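Local atomic coordinates of replicase polyprotein 1a (Avian infectious bronchitis virus, PDB entry 3LD1), a protein that gives rise to the viral non-structural proteins as a coronavirus precursor, the crystallised fragment belonging to nsp2, whose own role is not established. Residues A[13-22]-A[89-98]; A[150-161]-A[205-214]. The protein carries 3 engineered substitutions. All coordinates share one frame; numbering follows the deposited sequence.

Contact 1 (A[13-22]-A[89-98])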
loop_
_atom_site.group_PDB
_atom_site.type_symbol
_atom_site.label_atom_id
_atom_site.label_comp_id
_atom_site.label_asym_id
_atom_site.label_seq_id
_atom_site.Cartn_x
_atom_site.Cartn_y
_atom_site.Cartn_z
ATOM N N GLU A 13 19.420 -14.689 -13.633
ATOM C CA GLU A 13 18.611 -14.379 -12.441
ATOM C C GLU A 13 18.707 -15.525 -11.435
ATOM O O GLU A 13 18.673 -15.325 -10.214
ATOM C CB GLU A 13 17.113 -14.277 -12.778
ATOM C CG GLU A 13 16.564 -13.111 -13.563
ATOM C CD GLU A 13 17.012 -13.129 -15.020
ATOM O OE1 GLU A 13 17.648 -14.096 -15.542
ATOM O OE2 GLU A 13 16.728 -12.125 -15.667
ATOM N N GLN A 14 18.711 -16.750 -11.912
ATOM C CA GLN A 14 18.611 -17.834 -10.932
ATOM C C GLN A 14 19.868 -17.958 -10.130
ATOM O O GLN A 14 19.861 -18.532 -9.058
ATOM C CB GLN A 14 18.371 -19.169 -11.602
ATOM C CG GLN A 14 19.446 -19.465 -12.600
ATOM C CD GLN A 14 18.900 -20.272 -13.737
ATOM O OE1 GLN A 14 19.212 -20.010 -14.957
ATOM N NE2 GLN A 14 18.047 -21.263 -13.378
ATOM N N LEU A 15 20.947 -17.419 -10.659
ATOM C CA LEU A 15 22.271 -17.738 -10.164
ATOM C C LEU A 15 22.460 -16.599 -9.224
ATOM O O LEU A 15 22.852 -16.780 -8.032
ATOM C CB LEU A 15 23.312 -17.695 -11.281
ATOM C CG LEU A 15 24.750 -17.837 -10.745
ATOM C CD1 LEU A 15 24.952 -19.242 -10.119
ATOM C CD2 LEU A 15 25.830 -17.594 -11.817
ATOM N N CYS A 16 22.075 -15.440 -9.727
ATOM C CA CYS A 16 22.051 -14.305 -8.896
ATOM C C CYS A 16 21.259 -14.556 -7.596
ATOM O O CYS A 16 21.684 -14.198 -6.492
ATOM C CB CYS A 16 21.458 -13.102 -9.627
ATOM S SG CYS A 16 21.935 -11.773 -8.482
ATOM N N ASP A 17 20.123 -15.195 -7.741
ATOM C CA ASP A 17 19.315 -15.573 -6.595
ATOM C C ASP A 17 20.039 -16.543 -5.661
ATOM O O ASP A 17 20.010 -16.388 -4.398
ATOM C CB ASP A 17 17.992 -16.271 -7.057
ATOM C CG ASP A 17 16.902 -15.289 -7.494
ATOM O OD1 ASP A 17 15.974 -15.751 -8.180
ATOM O OD2 ASP A 17 16.946 -14.094 -7.110
ATOM N N ALA A 18 20.677 -17.556 -6.255
ATOM C CA ALA A 18 21.333 -18.519 -5.354
ATOM C C ALA A 18 22.456 -17.827 -4.620
ATOM O O ALA A 18 22.615 -18.056 -3.433
ATOM C CB ALA A 18 21.842 -19.700 -6.060
ATOM N N LEU A 19 23.256 -17.019 -5.331
ATOM C CA LEU A 19 24.341 -16.249 -4.679
ATOM C C LEU A 19 23.684 -15.438 -3.566
ATOM O O LEU A 19 23.911 -15.701 -2.404
ATOM C CB LEU A 19 25.011 -15.315 -5.657
ATOM C CG LEU A 19 26.016 -14.281 -5.119
ATOM C CD1 LEU A 19 27.135 -14.946 -4.304
ATOM C CD2 LEU A 19 26.586 -13.457 -6.306
ATOM N N PHE A 20 22.800 -14.503 -3.898
ATOM C CA PHE A 20 22.181 -13.695 -2.836
ATOM C C PHE A 20 21.592 -14.508 -1.642
ATOM O O PHE A 20 21.574 -14.062 -0.491
ATOM C CB PHE A 20 21.079 -12.750 -3.385
ATOM C CG PHE A 20 20.496 -11.807 -2.306
ATOM C CD1 PHE A 20 21.249 -10.723 -1.831
ATOM C CD2 PHE A 20 19.222 -12.047 -1.757
ATOM C CE1 PHE A 20 20.699 -9.873 -0.830
ATOM C CE2 PHE A 20 18.642 -11.202 -0.792
ATOM C CZ PHE A 20 19.369 -10.132 -0.291
ATOM N N PHE A 21 21.091 -15.701 -1.907
ATOM C CA PHE A 21 20.449 -16.422 -0.836
ATOM C C PHE A 21 21.377 -17.015 0.234
ATOM O O PHE A 21 20.932 -17.806 1.090
ATOM C CB PHE A 21 19.612 -17.496 -1.468
ATOM C CG PHE A 21 18.366 -16.981 -2.059
ATOM C CD1 PHE A 21 17.846 -15.743 -1.636
ATOM C CD2 PHE A 21 17.638 -17.758 -2.994
ATOM C CE1 PHE A 21 16.636 -15.266 -2.199
ATOM C CE2 PHE A 21 16.435 -17.275 -3.573
ATOM C CZ PHE A 21 15.947 -16.046 -3.178
ATOM N N TYR A 22 22.665 -16.667 0.182
ATOM C CA TYR A 22 23.594 -17.006 1.262
ATOM C C TYR A 22 23.517 -15.987 2.365
ATOM O O TYR A 22 24.121 -16.195 3.414
ATOM C CB TYR A 22 25.032 -17.045 0.762
ATOM C CG TYR A 22 25.398 -18.341 0.129
ATOM C CD1 TYR A 22 26.299 -19.234 0.785
ATOM C CD2 TYR A 22 24.889 -18.696 -1.155
ATOM C CE1 TYR A 22 26.657 -20.511 0.170
ATOM C CE2 TYR A 22 25.250 -19.936 -1.761
ATOM C CZ TYR A 22 26.123 -20.828 -1.051
ATOM O OH TYR A 22 26.462 -21.993 -1.563
ATOM N N PHE A 89 31.695 -20.767 -1.653
ATOM C CA PHE A 89 31.031 -20.212 -0.435
ATOM C C PHE A 89 30.725 -21.219 0.654
ATOM O O PHE A 89 30.556 -20.854 1.840
ATOM C CB PHE A 89 29.787 -19.388 -0.774
ATOM C CG PHE A 89 30.076 -18.119 -1.549
ATOM C CD1 PHE A 89 30.188 -18.138 -2.920
ATOM C CD2 PHE A 89 30.211 -16.909 -0.904
ATOM C CE1 PHE A 89 30.476 -16.998 -3.666
ATOM C CE2 PHE A 89 30.494 -15.724 -1.637
ATOM C CZ PHE A 89 30.631 -15.761 -3.005
ATOM N N GLY A 90 30.744 -22.490 0.286
ATOM C CA GLY A 90 30.248 -23.537 1.146
ATOM C C GLY A 90 28.793 -23.687 0.773
ATOM O O GLY A 90 28.376 -23.218 -0.289
ATOM N N VAL A 91 28.022 -24.331 1.643
ATOM C CA VAL A 91 26.679 -24.747 1.369
ATOM C C VAL A 91 25.782 -23.799 2.123
ATOM O O VAL A 91 26.089 -23.421 3.254
ATOM C CB VAL A 91 26.408 -26.184 1.862
ATOM C CG1 VAL A 91 24.919 -26.609 1.594
ATOM C CG2 VAL A 91 27.295 -27.129 1.139
ATOM N N SER A 92 24.699 -23.396 1.441
ATOM C CA SER A 92 23.614 -22.644 2.017
ATOM C C SER A 92 22.370 -23.513 2.014
ATOM O O SER A 92 21.953 -23.945 0.996
ATOM C CB SER A 92 23.354 -21.361 1.221
ATOM O OG SER A 92 22.096 -20.840 1.638
ATOM N N PRO A 93 21.773 -23.767 3.168
ATOM C CA PRO A 93 20.660 -24.763 3.119
ATOM C C PRO A 93 19.480 -24.180 2.329
ATOM O O PRO A 93 18.821 -24.865 1.488
ATOM C CB PRO A 93 20.311 -25.040 4.631
ATOM C CG PRO A 93 21.459 -24.373 5.470
ATOM C CD PRO A 93 22.063 -23.256 4.534
ATOM N N PHE A 94 19.242 -22.906 2.577
ATOM C CA PHE A 94 18.312 -22.148 1.757
ATOM C C PHE A 94 18.554 -22.254 0.205
ATOM O O PHE A 94 17.641 -22.689 -0.551
ATOM C CB PHE A 94 18.293 -20.706 2.247
ATOM C CG PHE A 94 17.285 -19.819 1.546
ATOM C CD1 PHE A 94 16.010 -20.298 1.157
ATOM C CD2 PHE A 94 17.573 -18.477 1.309
ATOM C CE1 PHE A 94 15.027 -19.413 0.522
ATOM C CE2 PHE A 94 16.614 -17.622 0.650
ATOM C CZ PHE A 94 15.355 -18.102 0.261
ATOM N N ALA A 95 19.720 -21.846 -0.277
ATOM C CA ALA A 95 20.022 -22.050 -1.689
ATOM C C ALA A 95 19.611 -23.462 -2.126
ATOM O O ALA A 95 18.918 -23.615 -3.102
ATOM C CB ALA A 95 21.521 -21.810 -2.012
ATOM N N ARG A 96 19.969 -24.498 -1.380
ATOM C CA ARG A 96 19.611 -25.842 -1.858
ATOM C C ARG A 96 18.140 -26.092 -1.990
ATOM O O ARG A 96 17.755 -26.717 -2.974
ATOM C CB ARG A 96 20.301 -26.979 -1.115
ATOM C CG ARG A 96 21.843 -26.832 -1.185
ATOM C CD ARG A 96 22.478 -28.068 -0.591
ATOM N NE ARG A 96 23.696 -28.348 -1.311
ATOM C CZ ARG A 96 24.579 -29.255 -0.941
ATOM N NH1 ARG A 96 24.375 -29.955 0.162
ATOM N NH2 ARG A 96 25.663 -29.441 -1.664
ATOM N N LYS A 97 17.324 -25.592 -1.066
ATOM C CA LYS A 97 15.892 -25.720 -1.237
ATOM C C LYS A 97 15.451 -24.944 -2.495
ATOM O O LYS A 97 14.594 -25.404 -3.291
ATOM C CB LYS A 97 15.181 -25.230 -0.004
ATOM C CG LYS A 97 15.670 -25.977 1.213
ATOM C CD LYS A 97 14.748 -25.812 2.481
ATOM C CE LYS A 97 14.663 -24.337 2.938
ATOM N NZ LYS A 97 14.080 -23.956 4.351
ATOM N N TYR A 98 16.108 -23.814 -2.735
ATOM C CA TYR A 98 15.774 -23.046 -3.862
ATOM C C TYR A 98 16.094 -23.787 -5.119
ATOM O O TYR A 98 15.328 -23.634 -6.132
ATOM C CB TYR A 98 16.455 -21.674 -3.817
ATOM C CG TYR A 98 16.428 -20.840 -5.108
ATOM C CD1 TYR A 98 15.273 -20.096 -5.485
ATOM C CD2 TYR A 98 17.584 -20.744 -5.940
ATOM C CE1 TYR A 98 15.269 -19.275 -6.678
ATOM C CE2 TYR A 98 17.580 -19.928 -7.133
ATOM C CZ TYR A 98 16.430 -19.197 -7.482
ATOM O OH TYR A 98 16.416 -18.413 -8.644
#
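Phe21 packs one face against Phe94 and its edge against Tyr98, forming with them an aromatic cluster where helix 13-20 runs nearly antiparallel to the 93-98 part of helix 93-103, the axes of these segments at 153° and 9.2 Å apart. Phe94 covers one face of the Phe21 ring with its CE2 corner, set toward the rim and 3.2 Å from Phe21 CD1; the two rings are oblique, so the pair is not a stack. The CE2 edge of Phe21 instead drives into the face of Tyr98 in a T-shaped pair, with planes at 83° and Phe21 CE2 3.6 Å from Tyr98 CD1. Tyr98 has CG anti to its backbone N (chi1 167°), which lays the ring across the side of helix 13-20 and carries its hydroxyl to 2.7 Å from Asp17 OD1, a close but weak approach, with Gln14 O also within reach of the one proton. The same carboxylate takes backbone N-H groups from Ala138 and Lys139 and a salt bridge from Arg37. Helix 128-134 also packs on the cluster, Trp133 and Leu134 touching Phe21 and Leu134 touching Phe94.

A second bump fills a second hollow where the chain leaves helix 13-20. The Tyr22 ring sits in the bend from Phe89 to Ser92: Ser92 CB stands over the centre of the ring, 3.4 Å from its centroid, as a CH-pi contact, while Phe89 turns an edge toward the ring's face. Tyr22 OH then donates to Gly90 O at 2.6 Å, holding the end of the ring at that carbonyl. Leu19 CD1 extends the apolar surface, lying 3.8 Å from Phe89 CZ. Ser92 is the N-cap of helix 93-103 and gives a weak bond to Phe21 O, while Ser92 OG also accepts Ala95 N at 3.2 Å.

Contact 2 (A[150-161]-A[205-214]); sequences LVGEVTAKVMDA and FAKCAKSITV
The carbonyl oxygen of Val151, a residue whose CG2 branch brushes Phe205, is gripped twice from one turn further along helix 140-162. Thr155 N reaches Val151 O at 2.7 Å in the normal helical bond, and Thr155 OG1 comes to 2.8 Å from the same oxygen, well above the carbonyl plane (60° out of it). Thr155 lies on the side of the helix remote from 205-214, where it meets Ile177 and Phe170.

What faces that segment is a mostly apolar row, with Lys157 among it. Leu150 lies over one face of the Phe205 ring: its CB stands above the centre, 3.8 Å from the centroid in a CH-pi contact, and Leu150 CD1 continues over the same ring to 3.6 Å from Phe205 CD2. Val154 CG2 approaches the ring obliquely, 4.1 Å from Phe205 CE1, and also borders Cys208 SG. Tyr30 of helix 30-46 also packs on Phe205, while Phe181 of helix 174-185 touches Val151 and Val154.

Past the end of helix 194-207 the chain runs on alongside helix 140-162, and Ile212 takes over the packing. Its CG2 branch lies 3.6 Å from Lys157 O and 3.7 Å from Ala161 CB, so one methyl lies against residues a turn apart. Val214 CG2 adds a further contact at 3.9 Å from Ala161 CB. Lys157 departs with CG anti to its carbonyl carbon (chi1 -58°) and stays extended beyond, carrying its amine toward Ala209 O, but the angle there is too poor for a hydrogen bond. No hydrogen bond crosses between the segments; the fit rests mainly on apolar packing, to which the Lys157 ammonium near Ala209 O may add an electrostatic attraction.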
loop_
_atom_site.group_PDB
_atom_site.type_symbol
_atom_site.label_atom_id
_atom_site.label_comp_id
_atom_site.label_asym_id
_atom_site.label_seq_id
_atom_site.Cartn_x
_atom_site.Cartn_y
_atom_site.Cartn_z
ATOM N N LEU A 150 0.896 -12.583 -0.785
ATOM C CA LEU A 150 0.792 -11.221 -0.268
ATOM C C LEU A 150 -0.572 -10.547 -0.520
ATOM O O LEU A 150 -0.948 -9.635 0.222
ATOM C CB LEU A 150 1.884 -10.350 -0.828
ATOM C CG LEU A 150 3.296 -10.782 -0.484
ATOM C CD1 LEU A 150 4.335 -9.953 -1.189
ATOM C CD2 LEU A 150 3.535 -10.798 0.975
ATOM N N VAL A 151 -1.312 -11.054 -1.521
ATOM C CA VAL A 151 -2.631 -10.551 -1.869
ATOM C C VAL A 151 -3.522 -10.749 -0.656
ATOM O O VAL A 151 -4.008 -9.801 -0.066
ATOM C CB VAL A 151 -3.141 -11.287 -3.079
ATOM C CG1 VAL A 151 -4.525 -10.788 -3.441
ATOM C CG2 VAL A 151 -2.150 -11.098 -4.282
ATOM N N GLY A 152 -3.642 -11.987 -0.227
ATOM C CA GLY A 152 -4.286 -12.326 1.031
ATOM C C GLY A 152 -3.878 -11.417 2.180
ATOM O O GLY A 152 -4.756 -10.916 2.878
ATOM N N GLU A 153 -2.584 -11.191 2.418
ATOM C CA GLU A 153 -2.214 -10.358 3.598
ATOM C C GLU A 153 -2.732 -8.933 3.383
ATOM O O GLU A 153 -3.397 -8.376 4.271
ATOM C CB GLU A 153 -0.700 -10.363 3.969
ATOM C CG GLU A 153 -0.184 -11.703 4.601
ATOM C CD GLU A 153 1.252 -12.093 4.108
ATOM O OE1 GLU A 153 2.227 -11.318 4.330
ATOM O OE2 GLU A 153 1.422 -13.195 3.503
ATOM N N VAL A 154 -2.499 -8.391 2.177
ATOM C CA VAL A 154 -2.831 -7.009 1.882
ATOM C C VAL A 154 -4.349 -6.815 1.880
ATOM O O VAL A 154 -4.863 -5.872 2.519
ATOM C CB VAL A 154 -2.194 -6.556 0.582
ATOM C CG1 VAL A 154 -2.723 -5.220 0.145
ATOM C CG2 VAL A 154 -0.723 -6.530 0.756
ATOM N N THR A 155 -5.071 -7.701 1.177
ATOM C CA THR A 155 -6.530 -7.648 1.194
ATOM C C THR A 155 -7.015 -7.481 2.632
ATOM O O THR A 155 -7.637 -6.479 2.965
ATOM C CB THR A 155 -7.100 -8.874 0.609
ATOM O OG1 THR A 155 -6.636 -8.938 -0.735
ATOM C CG2 THR A 155 -8.667 -8.841 0.644
ATOM N N ALA A 156 -6.674 -8.451 3.476
ATOM C CA ALA A 156 -6.924 -8.365 4.915
ATOM C C ALA A 156 -6.605 -7.008 5.573
ATOM O O ALA A 156 -7.485 -6.388 6.105
ATOM C CB ALA A 156 -6.247 -9.504 5.661
ATOM N N LYS A 157 -5.372 -6.556 5.583
ATOM C CA LYS A 157 -5.077 -5.259 6.168
ATOM C C LYS A 157 -6.030 -4.139 5.675
ATOM O O LYS A 157 -6.215 -3.136 6.374
ATOM C CB LYS A 157 -3.632 -4.852 5.885
ATOM C CG LYS A 157 -2.527 -5.822 6.387
ATOM C CD LYS A 157 -1.078 -5.294 6.069
ATOM C CE LYS A 157 0.001 -6.200 6.633
ATOM N NZ LYS A 157 1.278 -5.506 6.494
ATOM N N VAL A 158 -6.621 -4.304 4.481
ATOM C CA VAL A 158 -7.482 -3.278 3.888
ATOM C C VAL A 158 -8.806 -3.217 4.636
ATOM O O VAL A 158 -9.126 -2.181 5.243
ATOM C CB VAL A 158 -7.651 -3.440 2.356
ATOM C CG1 VAL A 158 -8.782 -2.655 1.875
ATOM C CG2 VAL A 158 -6.428 -2.976 1.644
ATOM N N MET A 159 -9.555 -4.316 4.624
ATOM C CA MET A 159 -10.690 -4.433 5.520
ATOM C C MET A 159 -10.347 -3.930 6.930
ATOM O O MET A 159 -11.068 -3.087 7.465
ATOM C CB MET A 159 -11.232 -5.859 5.561
ATOM C CG MET A 159 -10.163 -6.914 5.265
ATOM S SD MET A 159 -10.383 -8.659 5.822
ATOM C CE MET A 159 -10.128 -8.609 7.638
ATOM N N ASP A 160 -9.263 -4.393 7.542
ATOM C CA ASP A 160 -9.031 -3.983 8.929
ATOM C C ASP A 160 -9.051 -2.468 9.056
ATOM O O ASP A 160 -9.907 -1.935 9.754
ATOM C CB ASP A 160 -7.808 -4.658 9.595
ATOM C CG ASP A 160 -8.077 -6.175 9.962
ATOM O OD1 ASP A 160 -9.239 -6.680 9.725
ATOM O OD2 ASP A 160 -7.126 -6.860 10.484
ATOM N N ALA A 161 -8.162 -1.790 8.343
ATOM C CA ALA A 161 -8.195 -0.339 8.193
ATOM C C ALA A 161 -9.607 0.270 7.981
ATOM O O ALA A 161 -9.941 1.285 8.597
ATOM C CB ALA A 161 -7.256 0.104 7.077
ATOM N N PHE A 205 4.466 -3.832 -3.292
ATOM C CA PHE A 205 4.278 -4.630 -2.030
ATOM C C PHE A 205 5.210 -4.093 -0.893
ATOM O O PHE A 205 4.882 -4.216 0.264
ATOM C CB PHE A 205 4.469 -6.158 -2.219
ATOM C CG PHE A 205 3.256 -6.899 -2.853
ATOM C CD1 PHE A 205 1.976 -6.753 -2.338
ATOM C CD2 PHE A 205 3.449 -7.747 -3.912
ATOM C CE1 PHE A 205 0.915 -7.362 -2.905
ATOM C CE2 PHE A 205 2.401 -8.413 -4.485
ATOM C CZ PHE A 205 1.099 -8.220 -3.981
ATOM N N ALA A 206 6.345 -3.505 -1.266
ATOM C CA ALA A 206 7.219 -2.813 -0.354
ATOM C C ALA A 206 6.456 -1.610 0.161
ATOM O O ALA A 206 6.465 -1.326 1.356
ATOM C CB ALA A 206 8.534 -2.343 -1.079
ATOM N N LYS A 207 5.736 -0.920 -0.731
ATOM C CA LYS A 207 5.218 0.373 -0.301
ATOM C C LYS A 207 4.215 0.150 0.765
ATOM O O LYS A 207 4.010 1.005 1.614
ATOM C CB LYS A 207 4.678 1.262 -1.414
ATOM C CG LYS A 207 4.365 2.698 -0.929
ATOM C CD LYS A 207 4.021 3.702 -2.047
ATOM C CE LYS A 207 3.527 5.076 -1.512
ATOM N NZ LYS A 207 2.867 5.857 -2.632
ATOM N N CYS A 208 3.641 -1.033 0.785
ATOM C CA CYS A 208 2.648 -1.206 1.745
ATOM C C CYS A 208 2.874 -2.365 2.660
ATOM O O CYS A 208 1.974 -2.766 3.401
ATOM C CB CYS A 208 1.307 -1.181 1.086
ATOM S SG CYS A 208 0.962 -2.516 0.064
ATOM N N ALA A 209 4.109 -2.868 2.657
ATOM C CA ALA A 209 4.477 -3.880 3.616
ATOM C C ALA A 209 4.067 -3.424 5.015
ATOM O O ALA A 209 3.476 -4.223 5.777
ATOM C CB ALA A 209 5.973 -4.104 3.589
ATOM N N LYS A 210 4.367 -2.145 5.327
ATOM C CA LYS A 210 4.465 -1.662 6.714
ATOM C C LYS A 210 3.079 -1.394 7.338
ATOM O O LYS A 210 2.764 -1.907 8.391
ATOM C CB LYS A 210 5.334 -0.381 6.780
ATOM C CG LYS A 210 6.463 -0.404 7.828
ATOM C CD LYS A 210 7.822 -0.728 7.175
ATOM C CE LYS A 210 8.961 -0.936 8.228
ATOM N NZ LYS A 210 10.110 -1.860 7.779
ATOM N N SER A 211 2.238 -0.584 6.689
ATOM C CA SER A 211 0.894 -0.265 7.227
ATOM C C SER A 211 0.013 -0.010 6.048
ATOM O O SER A 211 0.503 0.250 4.935
ATOM C CB SER A 211 0.995 1.029 7.998
ATOM O OG SER A 211 1.793 1.901 7.189
ATOM N N ILE A 212 -1.290 -0.056 6.273
ATOM C CA ILE A 212 -2.248 0.422 5.266
ATOM C C ILE A 212 -3.058 1.522 5.939
ATOM O O ILE A 212 -3.669 1.258 6.979
ATOM C CB ILE A 212 -3.104 -0.779 4.670
ATOM C CG1 ILE A 212 -2.559 -1.234 3.313
ATOM C CG2 ILE A 212 -4.602 -0.471 4.523
ATOM C CD1 ILE A 212 -1.296 -1.998 3.379
ATOM N N THR A 213 -3.012 2.742 5.374
ATOM C CA THR A 213 -3.709 3.930 5.909
ATOM C C THR A 213 -4.754 4.371 4.951
ATOM O O THR A 213 -4.414 4.849 3.851
ATOM C CB THR A 213 -2.785 5.176 5.988
ATOM O OG1 THR A 213 -1.482 4.745 6.284
ATOM C CG2 THR A 213 -3.241 6.179 7.084
ATOM N N VAL A 214 -6.006 4.268 5.369
ATOM C CA VAL A 214 -7.131 4.824 4.626
ATOM C C VAL A 214 -7.428 6.301 4.998
ATOM O O VAL A 214 -7.467 6.664 6.178
ATOM C CB VAL A 214 -8.337 3.933 4.877
ATOM C CG1 VAL A 214 -9.606 4.557 4.388
ATOM C CG2 VAL A 214 -8.123 2.571 4.145
#

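In the fold
Contact 1 closes in the chain before contact 2 opens, so the two stand in series and are not nested. Their centres are 29 Å apart, with nearest atoms about 13 Å apart and no direct touch. Contact 1 lies 30 Å from the centre of the elongated chain, contact 2 only 6 Å from it. Helix 30-46 bridges them: its Arg37 packs on Cys16 and Phe20 beside contact 1, while Tyr30 touches Phe205 and Ala209 in contact 2. The backbone that receives Asp17, at Ala138 and Lys139, leads directly into helix 140-162. Contact 1 joins helices 13-20 and 93-103 in the peripheral N-terminal part; contact 2 lays the end of helix 194-207 and the loop into strand 214-217 along helix 140-162.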